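Transcriptional regulator, SorC family (Enterococcus faecalis, PDB 2O0M) probably acts as a sugar-responsive transcriptional regulator of the SorC family, binding DNA and a carbohydrate effector through separate domains. Local coordinates at residues Q108-V113 / L329-A334; V130-L135 / E159-L164; V240-R245 / A305-K310. All blocks are in the same frame, centred on the assembly; numbering follows the deposited sequence.

All three contacts belong to the putative sugar-binding domain, and each of the other two lies along the chain inside the loop that contact 1 closes. Contacts 1 and 3, with centres about 10 Å apart, are steps in one sheet: strands 302-306 and 328-332 are neighbours, and Thr331 OG1 lies 2.7 Å from Ala307 O in a probable hydrogen bond. Contact 2 sits on helix 122-138, which packs on that sheet; Val130 CG1 lies 3.6 Å from Ile111 CD1 of contact 1, and Leu131 CD2 lies 3.8 Å from Ile306 CD1 of contact 3. A phosphate ion, probably picked up from the crystallisation solution, lies about 4 Å from the Ser242 side chain in contact 3.

Contact 1 of 3, residues Q108-V113 / L329-A334; sequences QRCIVV and LITDEA
Strands 109-113 and 329-332 run parallel at 23°, Ile111 giving its N-H to Leu329 O (2.8 Å) and taking that of Thr331 N on its own O (2.9 Å). Val113 repeats the pattern: its N reaches Thr331 O in a nearly straight bond (2.8 Å, 177° at the hydrogen), and its O receives Glu333 N, the first residue of the following helix. On one face of the sheet, Cys110 SG, anti to the backbone N (chi1 179°), lies 3.7 Å from Thr331 CG2, while helix 96-105 covers Cys110 and Leu329. Val112 and Thr331 stand side by side and point the same way; Val112 CG1 reaches on to Glu333 N at 3.5 Å. This is parallel pairing in a Rossmann-like alpha/beta domain, with strand 109-113 leading into helix 122-138, whose Val130 and Phe127 cover Ile111 and Ile330 on the other face. Where strand 328-332 turns into helix 333-339, Asp332 is the N-cap: its OD1 accepts from Ala335 N and Gly309 N, and OD2 bonds Ser117 OG. Within strand 109-113 itself, Ile111 CG1 lies 3.7 Å above the plane of the Arg109 guanidinium, offset toward its rim, and that guanidinium forms a salt bridge with Glu98.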
# COMPACT_ATOMS: atom_id res chain seq x y z
N GLN A 108 -7.86 1.27 -14.43
CA GLN A 108 -9.24 0.74 -14.46
C GLN A 108 -10.24 1.74 -13.91
O GLN A 108 -11.31 1.98 -14.47
CB GLN A 108 -9.35 -0.58 -13.65
CG GLN A 108 -10.80 -0.96 -13.26
CD GLN A 108 -11.05 -2.45 -13.02
OE1 GLN A 108 -10.16 -3.28 -13.07
NE2 GLN A 108 -12.30 -2.77 -12.74
N ARG A 109 -9.90 2.30 -12.77
CA ARG A 109 -10.88 3.05 -12.02
C ARG A 109 -10.17 3.99 -11.08
O ARG A 109 -9.18 3.64 -10.49
CB ARG A 109 -11.75 2.07 -11.24
CG ARG A 109 -12.94 2.67 -10.55
CD ARG A 109 -13.96 3.18 -11.53
NE ARG A 109 -14.45 4.47 -11.07
CZ ARG A 109 -15.36 4.63 -10.11
NH1 ARG A 109 -15.90 3.57 -9.50
NH2 ARG A 109 -15.72 5.85 -9.76
N CYS A 110 -10.71 5.19 -10.97
CA CYS A 110 -10.27 6.12 -9.97
C CYS A 110 -11.51 6.59 -9.22
O CYS A 110 -12.51 6.94 -9.85
CB CYS A 110 -9.52 7.30 -10.59
SG CYS A 110 -8.97 8.51 -9.36
N ILE A 111 -11.45 6.54 -7.90
CA ILE A 111 -12.50 7.09 -7.04
C ILE A 111 -11.95 8.35 -6.40
O ILE A 111 -10.92 8.30 -5.74
CB ILE A 111 -12.94 6.09 -5.96
CG1 ILE A 111 -13.53 4.84 -6.62
CG2 ILE A 111 -13.99 6.73 -5.04
CD1 ILE A 111 -13.61 3.63 -5.73
N VAL A 112 -12.62 9.47 -6.61
CA VAL A 112 -12.19 10.76 -6.07
C VAL A 112 -13.15 11.18 -4.96
O VAL A 112 -14.32 11.49 -5.21
CB VAL A 112 -12.13 11.86 -7.15
CG1 VAL A 112 -11.75 13.19 -6.54
CG2 VAL A 112 -11.16 11.49 -8.26
N VAL A 113 -12.65 11.16 -3.73
CA VAL A 113 -13.44 11.52 -2.55
C VAL A 113 -13.44 13.03 -2.37
O VAL A 113 -12.42 13.70 -2.60
CB VAL A 113 -12.87 10.82 -1.29
CG1 VAL A 113 -13.58 11.29 -0.02
CG2 VAL A 113 -12.98 9.31 -1.45
N LEU A 329 -7.41 3.45 -8.13
CA LEU A 329 -6.81 4.51 -7.33
C LEU A 329 -7.91 5.20 -6.53
O LEU A 329 -8.82 5.78 -7.11
CB LEU A 329 -6.08 5.53 -8.20
CG LEU A 329 -5.54 6.78 -7.47
CD1 LEU A 329 -4.50 6.41 -6.42
CD2 LEU A 329 -4.96 7.77 -8.46
N ILE A 330 -7.82 5.11 -5.21
CA ILE A 330 -8.69 5.87 -4.31
C ILE A 330 -7.92 7.11 -3.88
O ILE A 330 -6.83 7.01 -3.31
CB ILE A 330 -9.10 5.08 -3.06
CG1 ILE A 330 -9.83 3.80 -3.48
CG2 ILE A 330 -9.95 5.95 -2.13
CD1 ILE A 330 -10.12 2.84 -2.37
N THR A 331 -8.48 8.27 -4.16
CA THR A 331 -7.79 9.52 -3.90
C THR A 331 -8.81 10.60 -3.53
O THR A 331 -9.99 10.31 -3.33
CB THR A 331 -6.94 9.92 -5.14
OG1 THR A 331 -6.04 10.99 -4.81
CG2 THR A 331 -7.80 10.27 -6.35
N ASP A 332 -8.35 11.83 -3.44
CA ASP A 332 -9.27 12.92 -3.12
C ASP A 332 -9.20 14.05 -4.13
O ASP A 332 -8.36 14.04 -5.03
CB ASP A 332 -9.10 13.40 -1.67
CG ASP A 332 -7.70 13.88 -1.35
OD1 ASP A 332 -6.93 14.21 -2.27
OD2 ASP A 332 -7.38 13.94 -0.14
N GLU A 333 -10.12 15.00 -3.98
CA GLU A 333 -10.21 16.13 -4.89
C GLU A 333 -8.92 16.94 -4.88
O GLU A 333 -8.49 17.43 -5.91
CB GLU A 333 -11.37 17.05 -4.50
CG GLU A 333 -12.75 16.53 -4.85
CD GLU A 333 -13.85 17.57 -4.63
OE1 GLU A 333 -14.04 18.00 -3.46
OE2 GLU A 333 -14.52 17.98 -5.61
N ALA A 334 -8.31 17.09 -3.71
CA ALA A 334 -7.12 17.92 -3.61
C ALA A 334 -5.99 17.34 -4.46
O ALA A 334 -5.31 18.07 -5.18
CB ALA A 334 -6.72 18.09 -2.19

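Contact 2 of 3, residues V130-L135 / E159-L164; sequences VLTNTL and ENMGSL
Thr132 OG1 receives the N-H of Gly162 at 2.9 Å, nearly straight at 167°, and is also hydrogen-bonded to Gly128 O one turn back in its own helix. The hydroxyl thus joins helix 122-138 to the loop after helix 152-159. A chi1 of -60° sets OG1 anti to the carbonyl carbon, where it reaches Gly162 N; the methyl CG2 lies near Gly162 and Leu164 CD2. The selenium of Met161, a selenomethionine, comes within 3.4 Å of the same OG1. Bent at chi2 and chi3, the Met161 chain folds back against the helix: SE lies 3.8 Å from Leu131 CD2, and CE meets Leu135 CD1 at 4.1 Å with the two side chains crossing at about a right angle. Farther along the loop, Leu164 spreads its two methyls along one side of the helix. CD1 rests 3.9 Å from Leu135 CB, while CD2 approaches the backbone Thr132 O at 3.5 Å. Leu131 also touches Met195, and Leu164 Thr199, both of helix 188-199, so that helix borders the contact. One threonine hydroxyl therefore serves two backbone groups, satisfying the loop N-H of Gly162 beside an otherwise apolar patch of leucine and selenomethionine.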
# COMPACT_ATOMS: atom_id res chain seq x y z
N VAL A 130 -14.76 3.76 1.38
CA VAL A 130 -14.60 3.51 -0.05
C VAL A 130 -13.86 2.20 -0.26
O VAL A 130 -14.25 1.39 -1.11
CB VAL A 130 -13.86 4.68 -0.76
CG1 VAL A 130 -13.59 4.35 -2.22
CG2 VAL A 130 -14.69 5.98 -0.67
N LEU A 131 -12.81 1.96 0.52
CA LEU A 131 -12.11 0.68 0.38
C LEU A 131 -13.04 -0.48 0.72
O LEU A 131 -13.03 -1.51 0.04
CB LEU A 131 -10.83 0.60 1.22
CG LEU A 131 -10.03 -0.70 1.05
CD1 LEU A 131 -9.60 -0.85 -0.40
CD2 LEU A 131 -8.84 -0.74 1.99
N THR A 132 -13.83 -0.32 1.78
CA THR A 132 -14.77 -1.38 2.16
C THR A 132 -15.72 -1.70 0.99
O THR A 132 -15.88 -2.85 0.60
CB THR A 132 -15.53 -0.99 3.42
OG1 THR A 132 -14.59 -0.80 4.48
CG2 THR A 132 -16.50 -2.09 3.84
N ASN A 133 -16.32 -0.67 0.41
CA ASN A 133 -17.25 -0.87 -0.69
C ASN A 133 -16.57 -1.48 -1.91
O ASN A 133 -17.13 -2.36 -2.57
CB ASN A 133 -17.93 0.46 -1.04
CG ASN A 133 -18.83 0.95 0.08
OD1 ASN A 133 -19.36 0.15 0.88
ND2 ASN A 133 -19.02 2.26 0.16
N THR A 134 -15.34 -1.04 -2.15
CA THR A 134 -14.55 -1.50 -3.28
C THR A 134 -14.19 -2.99 -3.13
O THR A 134 -14.40 -3.77 -4.05
CB THR A 134 -13.28 -0.65 -3.42
OG1 THR A 134 -13.65 0.70 -3.76
CG2 THR A 134 -12.35 -1.20 -4.50
N LEU A 135 -13.67 -3.38 -1.98
CA LEU A 135 -13.36 -4.78 -1.73
C LEU A 135 -14.62 -5.65 -1.64
O LEU A 135 -14.59 -6.81 -2.01
CB LEU A 135 -12.51 -4.95 -0.47
CG LEU A 135 -11.12 -4.28 -0.52
CD1 LEU A 135 -10.37 -4.59 0.73
CD2 LEU A 135 -10.30 -4.70 -1.74
N GLU A 159 -8.57 1.48 10.33
CA GLU A 159 -9.42 1.78 11.50
C GLU A 159 -10.87 2.05 11.11
O GLU A 159 -11.78 1.91 11.94
CB GLU A 159 -8.86 2.99 12.26
CG GLU A 159 -7.52 2.75 12.92
CD GLU A 159 -7.59 1.83 14.13
OE1 GLU A 159 -8.72 1.55 14.63
OE2 GLU A 159 -6.50 1.39 14.59
N ASN A 160 -11.08 2.42 9.85
CA ASN A 160 -12.39 2.86 9.37
C ASN A 160 -13.05 1.92 8.37
O ASN A 160 -13.91 2.32 7.58
CB ASN A 160 -12.25 4.28 8.80
CG ASN A 160 -12.08 5.32 9.89
OD1 ASN A 160 -13.04 5.69 10.55
ND2 ASN A 160 -10.86 5.82 10.06
N MSE A 161 -12.67 0.64 8.42
CA MSE A 161 -13.26 -0.37 7.54
C MSE A 161 -14.54 -0.94 8.11
O MSE A 161 -14.74 -0.93 9.33
CB MSE A 161 -12.28 -1.51 7.33
CG MSE A 161 -10.99 -1.06 6.79
SE MSE A 161 -11.20 -0.71 4.95
CE MSE A 161 -11.38 -2.56 4.19
N GLY A 162 -15.38 -1.47 7.23
CA GLY A 162 -16.61 -2.16 7.60
C GLY A 162 -16.50 -3.64 7.26
O GLY A 162 -15.47 -4.11 6.80
N SER A 163 -17.60 -4.35 7.48
CA SER A 163 -17.62 -5.79 7.37
C SER A 163 -17.42 -6.29 5.94
O SER A 163 -18.02 -5.76 5.00
CB SER A 163 -18.96 -6.32 7.90
OG SER A 163 -19.00 -7.73 7.82
N LEU A 164 -16.58 -7.31 5.78
CA LEU A 164 -16.43 -8.01 4.49
C LEU A 164 -16.63 -9.52 4.60
O LEU A 164 -16.87 -10.17 3.59
CB LEU A 164 -15.04 -7.77 3.89
CG LEU A 164 -14.73 -6.31 3.54
CD1 LEU A 164 -13.27 -6.13 3.13
CD2 LEU A 164 -15.65 -5.80 2.45

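Contact 3 of 3, residues V240-R245 / A305-K310; sequences VHSIGR and AIAGGK
From its CB, the side chain of His241 rises on the same side of the sheet as Ala305 CB, its partner in a parallel bridge. CG sits between the backbone N and the carbonyl carbon (chi1 70°), and beyond it the ring turns one face to Ala305. ND1 is 4.1 Å from Ala305 CA. CE1 makes the closest approach, 3.6 Å from Ala305 CB, and NE2 follows at 3.7 Å from the same methyl. Ala305 CA itself stands over the ring face, offset toward the rim, in a CH-pi contact 22° off the normal. Phe273 and Tyr319 also meet the ring, both with their planes inclined to it.

The backbone beneath holds the strands together: Ile306 N donates to His241 O at 2.8 Å, in the plane of that carbonyl. These are neighbouring parallel strands, 238-245 and 302-306, within the sheet of the Rossmann-like, putative sugar-binding domain. One residue further along each segment, Ser242 OG donates to Ile306 O at 2.7 Å, again in the carbonyl plane. Ser242 CA turns its hydrogen to the same oxygen, 3.2 Å from Ile306 O. Thr153 of helix 152-159 touches the side chains of both Ser242 and Ile306. By contrast, the N-H of Ile243, buried here, has no partner in the model.

Apolar groups fill both sides of this pairing. Val240 CG1 meets Ile306 CD1 at 3.7 Å, the two side chains crossing at a slant, with Leu131 of helix 122-138 touching both. Ile243 CB lies 4.2 Å from Ala307 CB; helix 313-320 covers this pair, Ile316 touching Ala307 and Ala315 touching Ile243.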
# COMPACT_ATOMS: atom_id res chain seq x y z
N VAL A 240 -3.37 -3.95 -1.23
CA VAL A 240 -3.78 -2.58 -0.92
C VAL A 240 -2.59 -1.84 -0.33
O VAL A 240 -1.89 -2.35 0.56
CB VAL A 240 -4.99 -2.51 0.05
CG1 VAL A 240 -5.46 -1.09 0.16
CG2 VAL A 240 -6.11 -3.41 -0.41
N HIS A 241 -2.35 -0.63 -0.84
CA HIS A 241 -1.20 0.14 -0.42
C HIS A 241 -1.44 1.63 -0.59
O HIS A 241 -2.34 2.03 -1.31
CB HIS A 241 0.02 -0.29 -1.24
CG HIS A 241 -0.04 0.11 -2.68
ND1 HIS A 241 -0.83 -0.53 -3.61
CD2 HIS A 241 0.62 1.08 -3.35
CE1 HIS A 241 -0.67 0.05 -4.79
NE2 HIS A 241 0.23 1.01 -4.66
N SER A 242 -0.62 2.44 0.08
CA SER A 242 -0.54 3.86 -0.23
C SER A 242 0.71 4.10 -1.08
O SER A 242 1.40 3.17 -1.52
CB SER A 242 -0.59 4.73 1.03
OG SER A 242 -0.79 6.10 0.71
N ILE A 243 0.94 5.38 -1.35
CA ILE A 243 2.11 5.85 -2.08
C ILE A 243 2.74 6.89 -1.19
O ILE A 243 2.08 7.84 -0.76
CB ILE A 243 1.71 6.46 -3.44
CG1 ILE A 243 1.01 5.40 -4.31
CG2 ILE A 243 2.92 7.02 -4.17
CD1 ILE A 243 0.19 6.00 -5.43
N GLY A 244 4.02 6.71 -0.90
CA GLY A 244 4.73 7.62 -0.00
C GLY A 244 5.49 8.69 -0.74
O GLY A 244 5.88 8.52 -1.90
N ARG A 245 5.69 9.81 -0.05
CA ARG A 245 6.60 10.85 -0.50
C ARG A 245 8.01 10.37 -0.10
O ARG A 245 8.28 10.13 1.08
CB ARG A 245 6.20 12.20 0.13
CG ARG A 245 4.80 12.65 -0.32
CD ARG A 245 4.24 13.86 0.42
NE ARG A 245 5.06 15.04 0.18
CZ ARG A 245 5.93 15.56 1.04
NH1 ARG A 245 6.11 15.01 2.24
NH2 ARG A 245 6.64 16.62 0.71
N ALA A 305 -4.59 1.20 -4.84
CA ALA A 305 -3.71 2.24 -4.30
C ALA A 305 -4.60 3.31 -3.64
O ALA A 305 -5.60 3.75 -4.21
CB ALA A 305 -2.90 2.87 -5.39
N ILE A 306 -4.21 3.74 -2.44
CA ILE A 306 -4.97 4.75 -1.71
C ILE A 306 -4.01 5.87 -1.33
O ILE A 306 -3.12 5.66 -0.52
CB ILE A 306 -5.58 4.17 -0.41
CG1 ILE A 306 -6.40 2.92 -0.71
CG2 ILE A 306 -6.45 5.23 0.27
CD1 ILE A 306 -7.04 2.27 0.53
N ALA A 307 -4.22 7.05 -1.89
CA ALA A 307 -3.31 8.17 -1.65
C ALA A 307 -4.01 9.46 -1.99
O ALA A 307 -4.60 9.59 -3.08
CB ALA A 307 -2.02 8.02 -2.44
N GLY A 308 -3.94 10.40 -1.07
CA GLY A 308 -4.64 11.67 -1.24
C GLY A 308 -3.82 12.84 -0.75
O GLY A 308 -2.73 12.67 -0.18
N GLY A 309 -4.37 14.03 -0.98
CA GLY A 309 -3.77 15.28 -0.56
C GLY A 309 -3.02 15.92 -1.71
O GLY A 309 -2.35 15.24 -2.49
N LYS A 310 -3.12 17.24 -1.83
CA LYS A 310 -2.31 17.96 -2.80
C LYS A 310 -0.81 17.64 -2.60
O LYS A 310 -0.05 17.58 -3.57
CB LYS A 310 -2.55 19.47 -2.69
CG LYS A 310 -1.76 20.28 -3.69
CD LYS A 310 -0.47 20.83 -3.10
CE LYS A 310 0.40 21.37 -4.21
NZ LYS A 310 1.71 21.90 -3.75